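Local coordinates for protein beta-hexosaminidase Amuc_2018 (Akkermansia muciniphila, PDB 6JEB) that hydrolyses terminal, non-reducing N-acetylhexosamine residues from glycans and chitobiose, as a zinc-binding glycoside hydrolase of family 20, at residues Glu223-Cys226 with Glu231-Lys234; Gln195-Ala200 with Trp233-Ser238; Asp257-Glu262 with Glu284-Phe289; Pro186-Pro191 with Asn241-Ile246. All coordinates share one frame; numbering follows the deposited sequence. Where two conformers were deposited one is given.

Contact 1: residues Glu223-Cys226 with Glu231-Lys234; sequences ELVC and EVWK. With ZN (zinc ion), chain B.
Val232, on the first turn of helix 230-246, packs against Val225 and Cys226 of the loop that leads into this helix. The Val232 side chain points at the loop from CB outward. CB itself lies 3.9 Å from Cys226 O. Of its two methyls, CG1 stands anti to the backbone N (chi1 165°) and reaches toward the other valine, 4.3 Å from Val225 CB, while CG2 sits beside the backbone N and comes to 3.5 Å from Cys226 O. One valine thus straddles the end of the loop segment, with a branch against a hydrocarbon and a branch against a carbonyl oxygen. No hydrogen bond crosses the contact, and all three touching residues are buried. Val225 is also lined by Leu197, Pro191 and Phe289, and its own carbonyl oxygen accepts a hydrogen bond from Trp264 NE1. Next along the chain, Cys226 turns its sulfur to the metal: SG is anti to the backbone N (chi1 -179°) and binds zinc at 2.3 Å, with Cys206, Cys267 and Cys270 completing the site. The indole of Trp233 helps close the short link between the segments through a hydrogen bond from NE1 to Pro227 O. A loop cysteine whose carbonyl rests on a helix valine while its sulfur holds the metal is part of a four-cysteine zinc site, here tying the loop before helix 230-246, through Cys206 and Cys226, to Cys267 and to Cys270 of helix 268-277, within the catalytic domain.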
# COMPACT_ATOMS: atom_id res chain seq x y z
N GLU A 223 8.56 21.82 7.13
CA GLU A 223 7.51 22.72 6.66
C GLU A 223 6.13 22.10 6.87
O GLU A 223 5.76 21.16 6.17
CB GLU A 223 7.74 23.04 5.18
CG GLU A 223 9.01 23.81 4.91
CD GLU A 223 8.99 25.20 5.52
OE1 GLU A 223 7.88 25.74 5.71
OE2 GLU A 223 10.07 25.75 5.80
N LEU A 224 5.36 22.65 7.80
CA LEU A 224 4.00 22.21 8.04
C LEU A 224 3.02 23.27 7.55
O LEU A 224 3.25 24.47 7.74
CB LEU A 224 3.75 21.97 9.54
CG LEU A 224 4.71 21.04 10.29
CD1 LEU A 224 4.17 20.72 11.67
CD2 LEU A 224 4.96 19.75 9.52
N VAL A 225 1.92 22.83 6.93
CA VAL A 225 0.85 23.78 6.63
C VAL A 225 0.38 24.43 7.93
O VAL A 225 0.41 23.82 9.01
CB VAL A 225 -0.32 23.14 5.86
CG1 VAL A 225 0.10 22.77 4.44
CG2 VAL A 225 -0.87 21.91 6.62
N CYS A 226 -0.03 25.69 7.83
CA CYS A 226 -0.44 26.44 9.01
C CYS A 226 -1.94 26.29 9.21
O CYS A 226 -2.72 26.77 8.37
CB CYS A 226 -0.08 27.91 8.86
SG CYS A 226 -0.56 28.87 10.33
N GLU A 231 -6.95 29.79 3.69
CA GLU A 231 -6.62 29.21 2.39
C GLU A 231 -6.29 27.73 2.49
O GLU A 231 -6.52 26.97 1.54
CB GLU A 231 -5.40 29.93 1.81
CG GLU A 231 -5.62 31.38 1.47
CD GLU A 231 -5.41 32.32 2.65
OE1 GLU A 231 -5.15 31.85 3.79
OE2 GLU A 231 -5.49 33.54 2.42
N VAL A 232 -5.70 27.31 3.61
CA VAL A 232 -5.36 25.91 3.80
C VAL A 232 -6.62 25.05 3.80
O VAL A 232 -6.69 24.01 3.13
CB VAL A 232 -4.55 25.73 5.10
CG1 VAL A 232 -4.49 24.26 5.50
CG2 VAL A 232 -3.16 26.30 4.94
N TRP A 233 -7.65 25.50 4.52
CA TRP A 233 -8.88 24.73 4.62
C TRP A 233 -9.68 24.77 3.33
O TRP A 233 -10.30 23.76 2.95
CB TRP A 233 -9.68 25.18 5.84
CG TRP A 233 -8.86 24.97 7.06
CD1 TRP A 233 -8.27 25.93 7.83
CD2 TRP A 233 -8.46 23.71 7.60
NE1 TRP A 233 -7.54 25.34 8.83
CE2 TRP A 233 -7.65 23.97 8.72
CE3 TRP A 233 -8.71 22.38 7.25
CZ2 TRP A 233 -7.09 22.96 9.50
CZ3 TRP A 233 -8.17 21.37 8.03
CH2 TRP A 233 -7.37 21.66 9.14
N LYS A 234 -9.68 25.91 2.63
CA LYS A 234 -10.32 25.94 1.32
C LYS A 234 -9.60 25.01 0.35
O LYS A 234 -10.25 24.31 -0.44
CB LYS A 234 -10.33 27.37 0.77
CG LYS A 234 -11.11 27.51 -0.53
CD LYS A 234 -11.32 28.96 -0.90
CE LYS A 234 -12.14 29.10 -2.18
NZ LYS A 234 -12.14 30.49 -2.70
ZN ZN B . 1.23 28.52 11.79

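Contact 2: residues Gln195-Ala200 with Trp233-Ser238; sequences QALHAA and WKFYAS
Leu197 carries the contact of residues 195-200 with residues 233-238, using both methyls. The apolar part is the larger: CD1 lies 3.7 Å from Phe235 CZ and 3.8 Å from Phe235 CE2, approaching the ring obliquely, while CD2 is 4.0 Å from Phe235 CE2. The leucine and phenylalanine side chains overlap flank to flank, running in opposite senses. Both have CG anti to the backbone N (chi1 -177° for Leu197, 172° for Phe235), which sends each side chain out from its helix into the gap between them. The second kind of contact is methyl to hydroxyl: Leu197 CD2 sits 3.8 Å from Tyr236 OH, the two side chains meeting at a slant. Within the helix the two aromatics also pack on each other: Phe235 CD2 lies 3.8 Å above one face of the Tyr236 ring, offset toward its rim. Leu144 of helix 143-148 touches both Leu197 and Phe235, and Tyr141 meets the Phe235 ring edge-to-face. No hydrogen bond joins the two segments. Between these segments the contact is hydrophobic, and its fit depends on shape rather than on polar pairing.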
# COMPACT_ATOMS: atom_id res chain seq x y z
N GLN A 195 7.07 19.79 1.04
CA GLN A 195 7.94 20.76 0.38
C GLN A 195 7.42 21.11 -1.02
O GLN A 195 7.55 22.26 -1.45
CB GLN A 195 9.39 20.29 0.33
CG GLN A 195 10.32 21.39 -0.21
CD GLN A 195 11.77 21.10 0.06
OE1 GLN A 195 12.12 20.46 1.06
NE2 GLN A 195 12.65 21.57 -0.84
N ALA A 196 6.84 20.14 -1.73
CA ALA A 196 6.34 20.44 -3.07
C ALA A 196 5.17 21.42 -3.00
O ALA A 196 5.10 22.38 -3.78
CB ALA A 196 5.96 19.15 -3.81
N LEU A 197 4.25 21.21 -2.05
CA LEU A 197 3.16 22.14 -1.85
C LEU A 197 3.68 23.53 -1.47
O LEU A 197 3.14 24.55 -1.92
CB LEU A 197 2.19 21.60 -0.79
CG LEU A 197 0.94 22.44 -0.51
CD1 LEU A 197 0.08 22.60 -1.77
CD2 LEU A 197 0.12 21.83 0.64
N HIS A 198 4.73 23.59 -0.64
CA HIS A 198 5.31 24.88 -0.26
C HIS A 198 5.91 25.59 -1.47
O HIS A 198 5.79 26.81 -1.60
CB HIS A 198 6.34 24.69 0.86
CG HIS A 198 6.76 25.97 1.53
ND1 HIS A 198 6.86 26.08 2.90
CD2 HIS A 198 7.11 27.17 1.02
CE1 HIS A 198 7.24 27.31 3.21
NE2 HIS A 198 7.40 27.99 2.09
N ALA A 199 6.59 24.84 -2.35
CA ALA A 199 7.14 25.45 -3.55
C ALA A 199 6.05 26.13 -4.38
O ALA A 199 6.27 27.23 -4.93
CB ALA A 199 7.87 24.40 -4.38
N ALA A 200 4.87 25.52 -4.45
CA ALA A 200 3.77 26.07 -5.24
C ALA A 200 3.01 27.16 -4.48
O ALA A 200 2.69 28.21 -5.05
CB ALA A 200 2.81 24.96 -5.65
N TRP A 233 -7.65 25.50 4.52
CA TRP A 233 -8.88 24.73 4.62
C TRP A 233 -9.68 24.77 3.33
O TRP A 233 -10.30 23.76 2.95
CB TRP A 233 -9.68 25.18 5.84
CG TRP A 233 -8.86 24.97 7.06
CD1 TRP A 233 -8.27 25.93 7.83
CD2 TRP A 233 -8.46 23.71 7.60
NE1 TRP A 233 -7.54 25.34 8.83
CE2 TRP A 233 -7.65 23.97 8.72
CE3 TRP A 233 -8.71 22.38 7.25
CZ2 TRP A 233 -7.09 22.96 9.50
CZ3 TRP A 233 -8.17 21.37 8.03
CH2 TRP A 233 -7.37 21.66 9.14
N LYS A 234 -9.68 25.91 2.63
CA LYS A 234 -10.32 25.94 1.32
C LYS A 234 -9.60 25.01 0.35
O LYS A 234 -10.25 24.31 -0.44
CB LYS A 234 -10.33 27.37 0.77
CG LYS A 234 -11.11 27.51 -0.53
CD LYS A 234 -11.32 28.96 -0.90
CE LYS A 234 -12.14 29.10 -2.18
NZ LYS A 234 -12.14 30.49 -2.70
N PHE A 235 -8.27 24.96 0.42
CA PHE A 235 -7.51 24.08 -0.46
C PHE A 235 -7.84 22.62 -0.18
O PHE A 235 -8.17 21.86 -1.10
CB PHE A 235 -6.01 24.34 -0.26
CG PHE A 235 -5.13 23.35 -0.98
CD1 PHE A 235 -5.06 23.33 -2.37
CD2 PHE A 235 -4.35 22.45 -0.27
CE1 PHE A 235 -4.25 22.43 -3.04
CE2 PHE A 235 -3.51 21.55 -0.93
CZ PHE A 235 -3.46 21.54 -2.31
N TYR A 236 -7.75 22.20 1.08
CA TYR A 236 -8.00 20.79 1.36
C TYR A 236 -9.45 20.40 1.09
O TYR A 236 -9.71 19.26 0.68
CB TYR A 236 -7.54 20.41 2.77
CG TYR A 236 -6.04 20.29 2.88
CD1 TYR A 236 -5.31 19.51 1.99
CD2 TYR A 236 -5.35 20.96 3.88
CE1 TYR A 236 -3.93 19.40 2.10
CE2 TYR A 236 -3.98 20.86 3.99
CZ TYR A 236 -3.27 20.08 3.10
OH TYR A 236 -1.90 19.97 3.21
N ALA A 237 -10.40 21.31 1.30
CA ALA A 237 -11.78 21.01 0.90
C ALA A 237 -11.86 20.74 -0.59
O ALA A 237 -12.56 19.81 -1.02
CB ALA A 237 -12.73 22.15 1.31
N SER A 238 -11.14 21.53 -1.40
CA SER A 238 -11.13 21.30 -2.84
C SER A 238 -10.46 19.98 -3.18
O SER A 238 -10.93 19.25 -4.05
CB SER A 238 -10.41 22.44 -3.56
OG SER A 238 -11.06 23.67 -3.32

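Contact 3: residues Asp257-Glu262 with Glu284-Phe289; sequences DEAPTE and EQMKAF. With ACM (acetamide), chain C.
The active-site loop after barrel strand 251-253, which carries the neighbouring Asp257 and Glu258 characteristic of family 20 hexosaminidases, leans through Ala259 and Thr261 on Met286 of helix 282-299. The methionine does all the touching with its terminal methyl. Its CG is anti to the backbone N (chi1 -173°), and bends at chi2 and chi3 then bring CE down onto the loop. There CE lies 3.8 Å from Thr261 CG2, 4.1 Å from Ala259 CB and 3.9 Å from Ala259 O, so two side chains and a carbonyl oxygen meet one methyl group. Trp264 flanks the same methionine. No hydrogen bond crosses between loop and helix.

At the other end of the loop, the acidic pair turns to the bound acetamide, which probably imitates the acetamido group of the substrate in substrate-assisted catalysis. Glu258, an active-site residue, extends beyond CG and is hydrogen-bonded through OE1 to His193; that oxygen is 3.3 Å from the acetamide N. Tyr352 OH also bonds the ligand. Asp257 OD2 accepts from the acetamide N at 2.5 Å, a very short distance whose exact value is doubtful, with an N-H...O angle of 160°.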
# COMPACT_ATOMS: atom_id res chain seq x y z
N ASP A 257 2.98 11.47 8.88
CA ASP A 257 4.27 10.95 9.29
C ASP A 257 5.33 12.04 9.31
O ASP A 257 5.28 13.01 8.55
CB ASP A 257 4.71 9.83 8.34
CG ASP A 257 4.78 10.28 6.88
OD1 ASP A 257 3.87 11.00 6.43
OD2 ASP A 257 5.75 9.91 6.19
N GLU A 258 6.30 11.87 10.22
CA GLU A 258 7.52 12.67 10.23
C GLU A 258 7.23 14.16 10.14
O GLU A 258 7.76 14.88 9.28
CB GLU A 258 8.50 12.21 9.15
CG GLU A 258 8.84 10.73 9.26
CD GLU A 258 9.70 10.22 8.11
OE1 GLU A 258 9.45 10.62 6.95
OE2 GLU A 258 10.60 9.40 8.36
N ALA A 259 6.35 14.62 11.03
CA ALA A 259 5.87 16.01 11.06
C ALA A 259 6.34 16.66 12.35
O ALA A 259 5.54 16.86 13.28
CB ALA A 259 4.35 16.07 10.91
N PRO A 260 7.62 17.02 12.45
CA PRO A 260 8.09 17.72 13.65
C PRO A 260 7.40 19.07 13.75
O PRO A 260 7.10 19.71 12.75
CB PRO A 260 9.59 17.88 13.40
CG PRO A 260 9.70 17.95 11.91
CD PRO A 260 8.64 17.01 11.39
N THR A 261 7.16 19.51 14.98
CA THR A 261 6.29 20.66 15.19
C THR A 261 7.03 21.95 15.52
O THR A 261 6.39 22.93 15.90
CB THR A 261 5.25 20.35 16.27
OG1 THR A 261 5.92 19.85 17.43
CG2 THR A 261 4.25 19.30 15.77
N GLU A 262 8.35 21.98 15.34
CA GLU A 262 9.15 23.16 15.63
C GLU A 262 8.56 24.43 15.02
O GLU A 262 8.48 25.47 15.69
CB GLU A 262 10.57 22.94 15.11
CG GLU A 262 11.46 24.17 15.17
CD GLU A 262 12.79 23.95 14.48
OE1 GLU A 262 13.20 22.78 14.33
OE2 GLU A 262 13.42 24.96 14.08
N GLU A 284 -1.41 18.58 21.07
CA GLU A 284 -2.81 19.00 21.11
C GLU A 284 -3.19 19.72 19.83
O GLU A 284 -4.29 19.54 19.30
CB GLU A 284 -3.05 19.92 22.30
CG GLU A 284 -3.34 19.23 23.61
CD GLU A 284 -3.87 20.20 24.64
OE1 GLU A 284 -5.06 20.57 24.57
OE2 GLU A 284 -3.08 20.62 25.51
N GLN A 285 -2.28 20.54 19.30
CA GLN A 285 -2.55 21.21 18.04
C GLN A 285 -2.68 20.21 16.91
O GLN A 285 -3.57 20.34 16.05
CB GLN A 285 -1.45 22.22 17.74
CG GLN A 285 -1.79 23.11 16.56
CD GLN A 285 -0.72 24.14 16.26
OE1 GLN A 285 0.09 24.48 17.12
NE2 GLN A 285 -0.72 24.65 15.03
N MET A 286 -1.82 19.19 16.89
CA MET A 286 -1.90 18.15 15.87
C MET A 286 -3.22 17.39 15.96
O MET A 286 -3.85 17.11 14.93
CB MET A 286 -0.72 17.18 16.02
CG MET A 286 -0.59 16.13 14.91
SD MET A 286 -0.01 16.79 13.33
CE MET A 286 1.65 17.34 13.75
N LYS A 287 -3.65 17.05 17.18
CA LYS A 287 -4.94 16.39 17.34
C LYS A 287 -6.08 17.23 16.77
O LYS A 287 -6.95 16.72 16.06
CB LYS A 287 -5.18 16.09 18.83
CG LYS A 287 -6.49 15.38 19.11
CD LYS A 287 -6.67 15.16 20.61
CE LYS A 287 -7.94 14.37 20.90
NZ LYS A 287 -7.87 12.98 20.34
N ALA A 288 -6.07 18.54 17.06
CA ALA A 288 -7.12 19.42 16.56
C ALA A 288 -7.05 19.55 15.04
O ALA A 288 -8.09 19.64 14.37
CB ALA A 288 -7.00 20.79 17.21
N PHE A 289 -5.84 19.58 14.49
CA PHE A 289 -5.67 19.66 13.04
C PHE A 289 -6.29 18.44 12.36
O PHE A 289 -7.04 18.57 11.39
CB PHE A 289 -4.18 19.78 12.70
CG PHE A 289 -3.90 19.69 11.23
CD1 PHE A 289 -4.17 20.77 10.39
CD2 PHE A 289 -3.37 18.54 10.67
CE1 PHE A 289 -3.92 20.69 9.02
CE2 PHE A 289 -3.12 18.45 9.30
CZ PHE A 289 -3.40 19.53 8.48
C1 ACM C . 6.93 6.76 6.55
O ACM C . 7.70 5.86 6.43
N ACM C . 7.42 8.09 6.44
C2 ACM C . 5.45 6.57 6.83

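Contact 4: residues Pro186-Pro191 with Asn241-Ile246; sequences PEIDMP and NELKDI
Leu243, near the end of helix 230-246, fits against Pro186 and Ile188 on the outer side of the (beta/alpha)8 barrel, at a beta-alpha-beta crossover from strand 183-187 through this helix to strand 251-253. Pro186 and Ile188 both direct their side chains at the helix, whereas Glu187 between them points away, to bond His125, His127 and Trp307. Against the proline, Leu243 lies alongside: the two side chains overlap side by side, with opposite senses, and Pro186 CB is 4.0 Å from Leu243 CD2. The proline CG faces the fork, 4.1 Å from each of Leu243 CD1 and CD2. Against Ile188 the approach is different, for here leucine and isoleucine meet tip to tip. With CG anti to the carbonyl carbon (chi1 -61°), Leu243 points at the strand; CD1 serves both Ile188 and Pro186, CD2 only the proline. Every touching residue is buried, and no polar bond spans the gap.

Leu243 also touches Val252, and backbone hydrogen bonds tie Pro186 and Ile188 to His253, so one leucine packs over neighbouring strands of the barrel. Met190, farther along the chain, is covered by Tyr236 and Phe240 of the same helix. The ethyl arm of Ile188 completes the contact, its CG1 lying 3.8 Å from Leu243 CD1.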
# COMPACT_ATOMS: atom_id res chain seq x y z
N PRO A 186 -6.30 6.94 -1.93
CA PRO A 186 -5.39 8.07 -2.15
C PRO A 186 -4.84 8.59 -0.83
O PRO A 186 -5.53 8.61 0.20
CB PRO A 186 -6.31 9.13 -2.78
CG PRO A 186 -7.67 8.84 -2.12
CD PRO A 186 -7.73 7.33 -2.00
N GLU A 187 -3.57 9.03 -0.85
CA GLU A 187 -2.96 9.68 0.31
C GLU A 187 -2.58 11.11 -0.04
O GLU A 187 -1.84 11.34 -1.01
CB GLU A 187 -1.73 8.94 0.84
CG GLU A 187 -1.11 9.62 2.06
CD GLU A 187 0.19 8.98 2.51
OE1 GLU A 187 0.52 7.88 2.03
OE2 GLU A 187 0.87 9.60 3.36
N ILE A 188 -3.10 12.05 0.74
CA ILE A 188 -2.67 13.45 0.72
C ILE A 188 -1.93 13.65 2.03
O ILE A 188 -2.56 13.82 3.09
CB ILE A 188 -3.85 14.41 0.58
CG1 ILE A 188 -4.79 13.98 -0.56
CG2 ILE A 188 -3.35 15.85 0.38
CD1 ILE A 188 -4.15 13.95 -1.94
N ASP A 189 -0.60 13.61 2.00
CA ASP A 189 0.17 13.62 3.24
C ASP A 189 0.16 15.03 3.85
O ASP A 189 0.46 16.02 3.17
CB ASP A 189 1.59 13.12 2.96
CG ASP A 189 2.33 12.68 4.21
OD1 ASP A 189 1.96 13.11 5.32
OD2 ASP A 189 3.31 11.90 4.07
N MET A 190 -0.23 15.13 5.12
CA MET A 190 -0.29 16.40 5.82
C MET A 190 -0.10 16.13 7.30
O MET A 190 -0.38 15.02 7.77
CB MET A 190 -1.65 17.07 5.58
CG MET A 190 -2.82 16.21 5.99
SD MET A 190 -4.40 16.94 5.55
CE MET A 190 -4.50 16.53 3.83
N PRO A 191 0.37 17.13 8.08
CA PRO A 191 0.70 18.49 7.65
C PRO A 191 2.11 18.64 7.09
O PRO A 191 2.42 19.71 6.55
CB PRO A 191 0.55 19.29 8.95
CG PRO A 191 0.97 18.32 10.03
CD PRO A 191 0.48 16.96 9.54
N ASN A 241 -12.87 17.20 -2.32
CA ASN A 241 -13.96 17.12 -3.29
C ASN A 241 -13.52 16.36 -4.54
O ASN A 241 -14.28 15.55 -5.09
CB ASN A 241 -14.48 18.52 -3.64
CG ASN A 241 -15.30 19.12 -2.52
OD1 ASN A 241 -15.84 18.41 -1.67
ND2 ASN A 241 -15.42 20.45 -2.51
N GLU A 242 -12.29 16.61 -5.01
CA GLU A 242 -11.79 15.84 -6.15
C GLU A 242 -11.68 14.36 -5.80
O GLU A 242 -12.03 13.50 -6.60
CB GLU A 242 -10.42 16.35 -6.60
CG GLU A 242 -10.47 17.72 -7.20
CD GLU A 242 -11.48 17.80 -8.32
OE1 GLU A 242 -11.32 17.06 -9.32
OE2 GLU A 242 -12.44 18.59 -8.20
N LEU A 243 -11.19 14.06 -4.59
CA LEU A 243 -11.06 12.67 -4.19
C LEU A 243 -12.43 12.00 -4.11
O LEU A 243 -12.57 10.82 -4.45
CB LEU A 243 -10.32 12.56 -2.86
CG LEU A 243 -8.89 13.10 -2.85
CD1 LEU A 243 -8.25 12.86 -1.48
CD2 LEU A 243 -8.05 12.49 -3.97
N LYS A 244 -13.45 12.74 -3.67
CA LYS A 244 -14.81 12.20 -3.63
C LYS A 244 -15.28 11.82 -5.03
O LYS A 244 -15.91 10.77 -5.23
CB LYS A 244 -15.76 13.22 -3.00
CG LYS A 244 -17.22 12.80 -2.97
CD LYS A 244 -17.45 11.67 -2.00
CE LYS A 244 -18.94 11.31 -1.92
NZ LYS A 244 -19.23 10.26 -0.90
N ASP A 245 -14.98 12.66 -6.02
CA ASP A 245 -15.39 12.37 -7.38
C ASP A 245 -14.62 11.18 -7.96
O ASP A 245 -15.21 10.36 -8.68
CB ASP A 245 -15.22 13.61 -8.26
CG ASP A 245 -15.85 13.45 -9.62
OD1 ASP A 245 -17.03 13.05 -9.68
OD2 ASP A 245 -15.17 13.73 -10.62
N ILE A 246 -13.33 11.07 -7.67
CA ILE A 246 -12.46 10.11 -8.34
C ILE A 246 -12.47 8.76 -7.66
O ILE A 246 -12.50 7.72 -8.33
CB ILE A 246 -11.03 10.67 -8.44
CG1 ILE A 246 -11.00 11.94 -9.30
CG2 ILE A 246 -10.08 9.60 -9.01
CD1 ILE A 246 -9.69 12.71 -9.15

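In the fold
All four contacts lie in the catalytic domain, and contacts 1, 2 and 4 share helix 230-246, meeting its start, its first half and its end in turn. Contact 4 closes the crossover between strands 183-187 and 251-253; contacts 1 and 2 are nested within that loop, and contact 3 follows in the chain. The centres of contacts 1 and 2 are about 6 Å apart, those of 3 and 4 about 19 Å. Contacts 1 and 2 share Trp233 and Lys234, and Trp233 also packs on Phe289 of contact 3. Met190 and Pro191 likewise touch Phe289, so helix 230-246, the loop after strand 183-187 and helix 282-299 meet there, the last also packing on the loop bearing Asp257 and Glu258.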